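Oligoribonuclease (Colwellia psychrerythraea, PDB 6A4D) probably hydrolyses very short RNA oligonucleotides as an exonuclease of the RNase H-like clan, and is seen here with a nitrophenyl ester of thymidine monophosphate. Local coordinates at residues 88-101 with 120-132. The protein carries 1 engineered substitution. Numbering follows the deposited sequence.
Sequences ATKESLAFVQEWVP and NKYMPDFEDHFHY. With 9RC (5'-O-[(S)-hydroxy(4-nitrophenoxy)phosphoryl]thymidine), chain F.
H129 and F126 both reach helix 85-99 by the same first torsion: CG lies anti to the backbone N in each (chi1 -164° and -179°), which carries the imidazole up to V96, Q97 and V100 and the phenyl ring in among T89, S92, L93 and V96, a knob in a hole. H129 NE2 donates to V100 O at 2.7 Å, with the acceptor close to the ring plane but the N-H bent to 140°, and at the other nitrogen a water bridges H129 ND1 to Q97 NE2. Apolar groups fill in around it: V96 CG2 lies 3.5 Å from H129 CD2, Q97 CG comes as near to H129 CE1, and L93 CD1 rests on H129 CB. A partner at each nitrogen should limit the ring's rotation. Cut back to an alanine, H129 would probably leave V100 O without its side-chain donor and open a gap where V96 CG2 and Q97 CG now meet the ring. A second water ties H129 O to P101 O, so backbone as well as side chain joins the turn to the residues that follow the helix.

One turn back, S92 CB sits over one face of the F126 ring as a CH-pi contact, 4.1 Å from the centroid, while F130 CE1 lies over the opposite face. V96 CG2 approaches F126 CE1 at 3.7 Å. At the far end, M123 bends at chi3 and lays CE 3.3 Å from T89 OG1; that hydroxyl bonds to L85 O and takes a water shared with Y122 O.

The contact thus packs helix 85-99 against the short helix 124-127 and the turn after it. Beneath them runs the central sheet: V96 and F130 touch I12 of strand 11-18, and S92 and F126 meet I33 of strand 28-36.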
loop_
_atom_site.group_PDB
_atom_site.type_symbol
_atom_site.label_atom_id
_atom_site.label_comp_id
_atom_site.label_asym_id
_atom_site.label_seq_id
_atom_site.Cartn_x
_atom_site.Cartn_y
_atom_site.Cartn_z
ATOM N N ALA A 88 -15.130 13.769 12.533
ATOM C CA ALA A 88 -13.757 13.833 11.992
ATOM C C ALA A 88 -13.761 13.594 10.499
ATOM O O ALA A 88 -13.146 14.323 9.726
ATOM C CB ALA A 88 -12.863 12.818 12.685
ATOM N N THR A 89 -14.512 12.598 10.093
ATOM C CA THR A 89 -14.661 12.239 8.675
ATOM C C THR A 89 -15.219 13.369 7.849
ATOM O O THR A 89 -14.731 13.646 6.758
ATOM C CB THR A 89 -15.554 11.027 8.580
ATOM O OG1 THR A 89 -14.909 9.975 9.309
ATOM C CG2 THR A 89 -15.799 10.601 7.150
ATOM N N LYS A 90 -16.225 14.046 8.397
ATOM C CA LYS A 90 -16.869 15.161 7.738
ATOM C C LYS A 90 -15.923 16.357 7.611
ATOM O O LYS A 90 -15.730 16.900 6.499
ATOM C CB LYS A 90 -18.147 15.511 8.478
ATOM C CG LYS A 90 -19.069 16.511 7.780
ATOM C CD LYS A 90 -19.981 17.163 8.807
ATOM C CE LYS A 90 -20.747 18.354 8.297
ATOM N NZ LYS A 90 -21.514 18.923 9.449
ATOM N N GLU A 91 -15.329 16.756 8.730
ATOM C CA GLU A 91 -14.287 17.795 8.721
ATOM C C GLU A 91 -13.145 17.484 7.765
ATOM O O GLU A 91 -12.809 18.317 6.913
ATOM C CB GLU A 91 -13.715 18.020 10.114
ATOM C CG GLU A 91 -14.712 18.517 11.177
ATOM C CD GLU A 91 -15.551 19.713 10.726
ATOM O OE1 GLU A 91 -15.072 20.876 10.784
ATOM O OE2 GLU A 91 -16.704 19.479 10.303
ATOM N N SER A 92 -12.578 16.271 7.885
ATOM C CA SER A 92 -11.429 15.834 7.029
ATOM C C SER A 92 -11.740 15.866 5.538
ATOM O O SER A 92 -10.924 16.366 4.748
ATOM C CB SER A 92 -10.960 14.471 7.456
ATOM O OG SER A 92 -10.426 14.572 8.768
ATOM N N LEU A 93 -12.924 15.391 5.163
ATOM C CA LEU A 93 -13.353 15.407 3.780
ATOM C C LEU A 93 -13.461 16.824 3.245
ATOM O O LEU A 93 -12.931 17.127 2.184
ATOM C CB LEU A 93 -14.678 14.702 3.598
ATOM C CG LEU A 93 -15.144 14.587 2.150
ATOM C CD1 LEU A 93 -14.053 14.061 1.202
ATOM C CD2 LEU A 93 -16.413 13.737 2.055
ATOM N N ALA A 94 -14.111 17.696 4.009
ATOM C CA ALA A 94 -14.248 19.120 3.632
ATOM C C ALA A 94 -12.893 19.778 3.460
ATOM O O ALA A 94 -12.700 20.529 2.527
ATOM C CB ALA A 94 -15.044 19.871 4.678
ATOM N N PHE A 95 -11.965 19.498 4.361
ATOM C CA PHE A 95 -10.602 19.999 4.244
ATOM C C PHE A 95 -9.870 19.580 2.970
ATOM O O PHE A 95 -9.303 20.427 2.286
ATOM C CB PHE A 95 -9.786 19.571 5.432
ATOM C CG PHE A 95 -8.361 19.983 5.366
ATOM C CD1 PHE A 95 -8.007 21.320 5.531
ATOM C CD2 PHE A 95 -7.345 19.037 5.163
ATOM C CE1 PHE A 95 -6.680 21.715 5.505
ATOM C CE2 PHE A 95 -5.999 19.422 5.120
ATOM C CZ PHE A 95 -5.666 20.756 5.309
ATOM N N VAL A 96 -9.900 18.287 2.629
ATOM C CA VAL A 96 -9.163 17.865 1.466
ATOM C C VAL A 96 -9.867 18.335 0.205
ATOM O O VAL A 96 -9.210 18.506 -0.814
ATOM C CB VAL A 96 -8.893 16.340 1.404
ATOM C CG1 VAL A 96 -7.905 15.975 2.497
ATOM C CG2 VAL A 96 -10.189 15.514 1.491
ATOM N N GLN A 97 -11.194 18.502 0.253
ATOM C CA GLN A 97 -11.929 18.938 -0.940
ATOM C C GLN A 97 -11.583 20.373 -1.320
ATOM O O GLN A 97 -11.688 20.743 -2.477
ATOM C CB GLN A 97 -13.431 18.856 -0.737
ATOM C CG GLN A 97 -13.994 17.534 -1.049
ATOM C CD GLN A 97 -15.329 17.386 -0.446
ATOM O OE1 GLN A 97 -15.683 18.136 0.444
ATOM N NE2 GLN A 97 -16.094 16.440 -0.938
ATOM N N GLU A 98 -11.248 21.146 -0.309
ATOM C CA GLU A 98 -10.744 22.478 -0.464
ATOM C C GLU A 98 -9.413 22.517 -1.193
ATOM O O GLU A 98 -9.185 23.432 -1.937
ATOM C CB GLU A 98 -10.583 23.143 0.908
ATOM C CG GLU A 98 -10.025 24.571 0.872
ATOM C CD GLU A 98 -10.461 25.418 2.085
ATOM O OE1 GLU A 98 -9.596 25.859 2.883
ATOM O OE2 GLU A 98 -11.682 25.647 2.258
ATOM N N TRP A 99 -8.521 21.550 -0.953
ATOM C CA TRP A 99 -7.152 21.630 -1.461
ATOM C C TRP A 99 -6.857 20.830 -2.692
ATOM O O TRP A 99 -5.886 21.194 -3.418
ATOM C CB TRP A 99 -6.166 21.317 -0.365
ATOM C CG TRP A 99 -6.161 22.355 0.617
ATOM C CD1 TRP A 99 -6.943 22.442 1.745
ATOM C CD2 TRP A 99 -5.397 23.545 0.563
ATOM N NE1 TRP A 99 -6.666 23.600 2.423
ATOM C CE2 TRP A 99 -5.729 24.308 1.713
ATOM C CE3 TRP A 99 -4.464 24.054 -0.344
ATOM C CZ2 TRP A 99 -5.155 25.547 1.981
ATOM C CZ3 TRP A 99 -3.877 25.306 -0.072
ATOM C CH2 TRP A 99 -4.233 26.033 1.079
ATOM N N VAL A 100 -7.620 19.751 -2.957
ATOM C CA VAL A 100 -7.331 18.953 -4.152
ATOM C C VAL A 100 -8.540 18.296 -4.769
ATOM O O VAL A 100 -9.449 17.857 -4.066
ATOM C CB VAL A 100 -6.133 17.971 -3.866
ATOM C CG1 VAL A 100 -6.378 17.132 -2.641
ATOM C CG2 VAL A 100 -5.769 17.113 -5.074
ATOM N N PRO A 101 -8.595 18.267 -6.100
ATOM C CA PRO A 101 -9.743 17.618 -6.754
ATOM C C PRO A 101 -9.849 16.122 -6.447
ATOM O O PRO A 101 -8.827 15.491 -6.207
ATOM C CB PRO A 101 -9.470 17.778 -8.264
ATOM C CG PRO A 101 -8.443 18.826 -8.387
ATOM C CD PRO A 101 -7.752 19.026 -7.057
ATOM N N ASN A 120 -10.629 2.834 4.906
ATOM C CA ASN A 120 -11.599 2.151 4.089
ATOM C C ASN A 120 -12.737 1.567 4.928
ATOM O O ASN A 120 -13.859 1.795 4.603
ATOM C CB ASN A 120 -10.960 1.048 3.219
ATOM C CG ASN A 120 -11.991 0.080 2.624
ATOM O OD1 ASN A 120 -12.576 -0.754 3.340
ATOM N ND2 ASN A 120 -12.216 0.185 1.333
ATOM N N LYS A 121 -12.455 0.798 5.971
ATOM C CA LYS A 121 -13.551 0.311 6.885
ATOM C C LYS A 121 -14.397 1.396 7.549
ATOM O O LYS A 121 -15.613 1.361 7.475
ATOM C CB LYS A 121 -12.983 -0.577 7.971
ATOM C CG LYS A 121 -14.036 -1.310 8.761
ATOM C CD LYS A 121 -13.431 -2.416 9.595
ATOM C CE LYS A 121 -14.455 -2.909 10.606
ATOM N NZ LYS A 121 -14.006 -4.130 11.339
ATOM N N TYR A 122 -13.753 2.344 8.212
ATOM C CA TYR A 122 -14.401 3.249 9.131
ATOM C C TYR A 122 -14.708 4.646 8.626
ATOM O O TYR A 122 -15.468 5.368 9.284
ATOM C CB TYR A 122 -13.527 3.406 10.364
ATOM C CG TYR A 122 -13.326 2.127 11.160
ATOM C CD1 TYR A 122 -14.394 1.563 11.871
ATOM C CD2 TYR A 122 -12.086 1.480 11.196
ATOM C CE1 TYR A 122 -14.234 0.413 12.623
ATOM C CE2 TYR A 122 -11.927 0.314 11.930
ATOM C CZ TYR A 122 -13.004 -0.204 12.656
ATOM O OH TYR A 122 -12.867 -1.342 13.406
ATOM N N MET A 123 -14.082 5.058 7.521
ATOM C CA MET A 123 -14.279 6.402 6.932
ATOM C C MET A 123 -14.371 6.300 5.405
ATOM O O MET A 123 -13.666 7.008 4.684
ATOM C CB MET A 123 -13.122 7.312 7.288
ATOM C CG MET A 123 -12.795 7.444 8.783
ATOM S SD MET A 123 -11.210 8.302 9.119
ATOM C CE MET A 123 -11.653 10.038 8.897
ATOM N N PRO A 124 -15.223 5.398 4.895
ATOM C CA PRO A 124 -15.210 5.224 3.425
ATOM C C PRO A 124 -15.472 6.544 2.572
ATOM O O PRO A 124 -14.885 6.705 1.445
ATOM C CB PRO A 124 -16.263 4.111 3.197
ATOM C CG PRO A 124 -17.131 4.157 4.408
ATOM C CD PRO A 124 -16.259 4.570 5.543
ATOM N N ASP A 125 -16.250 7.492 3.127
ATOM C CA ASP A 125 -16.518 8.781 2.425
ATOM C C ASP A 125 -15.255 9.579 2.248
ATOM O O ASP A 125 -15.030 10.190 1.209
ATOM C CB ASP A 125 -17.518 9.670 3.171
ATOM C CG ASP A 125 -18.935 9.044 3.267
ATOM O OD1 ASP A 125 -19.263 8.077 2.523
ATOM O OD2 ASP A 125 -19.718 9.522 4.111
ATOM N N PHE A 126 -14.425 9.579 3.279
ATOM C CA PHE A 126 -13.112 10.217 3.155
ATOM C C PHE A 126 -12.230 9.446 2.157
ATOM O O PHE A 126 -11.602 10.067 1.292
ATOM C CB PHE A 126 -12.537 10.376 4.521
ATOM C CG PHE A 126 -11.214 11.020 4.561
ATOM C CD1 PHE A 126 -11.044 12.321 4.106
ATOM C CD2 PHE A 126 -10.131 10.340 5.068
ATOM C CE1 PHE A 126 -9.808 12.949 4.160
ATOM C CE2 PHE A 126 -8.888 10.963 5.139
ATOM C CZ PHE A 126 -8.725 12.268 4.684
ATOM N N GLU A 127 -12.265 8.115 2.177
ATOM C CA GLU A 127 -11.440 7.328 1.240
ATOM C C GLU A 127 -11.761 7.656 -0.221
ATOM O O GLU A 127 -10.867 7.571 -1.117
ATOM C CB GLU A 127 -11.552 5.801 1.435
ATOM C CG GLU A 127 -10.302 5.081 0.922
ATOM C CD GLU A 127 -10.499 3.624 0.585
ATOM O OE1 GLU A 127 -9.511 3.017 0.077
ATOM O OE2 GLU A 127 -11.618 3.084 0.838
ATOM N N ASP A 128 -13.024 8.014 -0.487
ATOM C CA ASP A 128 -13.451 8.236 -1.878
ATOM C C ASP A 128 -12.843 9.492 -2.476
ATOM O O ASP A 128 -12.836 9.640 -3.682
ATOM C CB ASP A 128 -14.963 8.271 -2.020
ATOM C CG ASP A 128 -15.626 6.916 -1.684
ATOM O OD1 ASP A 128 -15.008 5.840 -1.927
ATOM O OD2 ASP A 128 -16.785 6.937 -1.212
ATOM N N HIS A 129 -12.333 10.394 -1.660
ATOM C CA HIS A 129 -11.691 11.566 -2.199
ATOM C C HIS A 129 -10.310 11.277 -2.880
ATOM O O HIS A 129 -9.833 12.072 -3.662
ATOM C CB HIS A 129 -11.563 12.646 -1.164
ATOM C CG HIS A 129 -11.259 13.976 -1.771
ATOM N ND1 HIS A 129 -12.211 14.713 -2.439
ATOM C CD2 HIS A 129 -10.085 14.657 -1.898
ATOM C CE1 HIS A 129 -11.644 15.812 -2.916
ATOM N NE2 HIS A 129 -10.356 15.803 -2.601
ATOM N N PHE A 130 -9.704 10.141 -2.549
ATOM C CA PHE A 130 -8.389 9.814 -2.971
ATOM C C PHE A 130 -8.455 9.046 -4.257
ATOM O O PHE A 130 -9.388 8.275 -4.500
ATOM C CB PHE A 130 -7.658 8.958 -1.898
ATOM C CG PHE A 130 -7.437 9.669 -0.608
ATOM C CD1 PHE A 130 -8.473 9.799 0.317
ATOM C CD2 PHE A 130 -6.207 10.197 -0.300
ATOM C CE1 PHE A 130 -8.293 10.469 1.509
ATOM C CE2 PHE A 130 -5.993 10.840 0.901
ATOM C CZ PHE A 130 -7.031 10.974 1.824
ATOM N N HIS A 131 -7.435 9.224 -5.064
ATOM C CA HIS A 131 -7.083 8.225 -6.069
ATOM C C HIS A 131 -6.879 6.859 -5.430
ATOM O O HIS A 131 -6.493 6.761 -4.245
ATOM C CB HIS A 131 -5.743 8.627 -6.687
ATOM C CG HIS A 131 -5.450 7.988 -7.998
ATOM N ND1 HIS A 131 -5.112 6.667 -8.129
ATOM C CD2 HIS A 131 -5.352 8.522 -9.235
ATOM C CE1 HIS A 131 -4.888 6.393 -9.403
ATOM N NE2 HIS A 131 -5.005 7.508 -10.091
ATOM N N TYR A 132 -7.046 5.797 -6.205
ATOM C CA TYR A 132 -6.905 4.462 -5.660
ATOM C C TYR A 132 -5.443 4.064 -5.273
ATOM O O TYR A 132 -5.275 3.158 -4.469
ATOM C CB TYR A 132 -7.555 3.359 -6.553
ATOM C CG TYR A 132 -6.840 3.104 -7.836
ATOM C CD1 TYR A 132 -5.784 2.198 -7.918
ATOM C CD2 TYR A 132 -7.199 3.787 -8.975
ATOM C CE1 TYR A 132 -5.118 1.993 -9.109
ATOM C CE2 TYR A 132 -6.554 3.587 -10.164
ATOM C CZ TYR A 132 -5.513 2.699 -10.222
ATOM O OH TYR A 132 -4.878 2.542 -11.423
HETATM O OAJ 9RC F . -7.791 -0.970 -6.344
HETATM C CAE 9RC F . -8.171 -0.491 -7.424
HETATM N NAI 9RC F . -9.215 0.446 -7.452
HETATM C CAL 9RC F . -9.615 1.007 -8.670
HETATM O OAS 9RC F . -10.533 1.828 -8.627
HETATM C CAT 9RC F . -8.975 0.645 -9.882
HETATM C CAU 9RC F . -9.382 1.223 -11.110
HETATM C CAF 9RC F . -7.945 -0.304 -9.842
HETATM N NAB 9RC F . -7.577 -0.877 -8.577
HETATM C CAA 9RC F . -6.450 -1.846 -8.449
HETATM O OAC 9RC F . -5.446 -1.099 -9.121
HETATM C CAD 9RC F . -6.632 -3.170 -9.174
HETATM C CAH 9RC F . -5.487 -3.183 -10.181
HETATM O OAK 9RC F . -4.710 -4.417 -10.216
HETATM C CAG 9RC F . -4.587 -2.058 -9.663
HETATM C CAR 9RC F . -3.889 -1.383 -10.824
HETATM O OAQ 9RC F . -2.692 -0.888 -10.285
HETATM P PAP 9RC F . -2.012 0.413 -10.935
HETATM O OAO 9RC F . -1.164 1.277 -9.867
HETATM O OAN 9RC F . -3.023 1.351 -11.458
HETATM O OAM 9RC F . -1.415 0.087 -12.206
HETATM C CAV 9RC F . -0.607 -0.807 -12.742
HETATM C CAW 9RC F . -0.762 -2.198 -12.693
HETATM C CAY 9RC F . 0.214 -2.948 -13.371
HETATM C CBA 9RC F . 1.243 -2.285 -14.099
HETATM N NBB 9RC F . 2.203 -2.943 -14.728
HETATM O OBD 9RC F . 2.055 -4.653 -14.829
HETATM O OBC 9RC F . 3.645 -1.884 -15.219
HETATM C CAZ 9RC F . 1.337 -0.885 -14.151
HETATM C CAX 9RC F . 0.392 -0.162 -13.485
HETATM O O HOH W 1 -16.560 7.801 9.554
HETATM O O HOH W 2 -14.817 14.531 -2.339
HETATM O O HOH W 3 -7.701 13.626 -4.363
#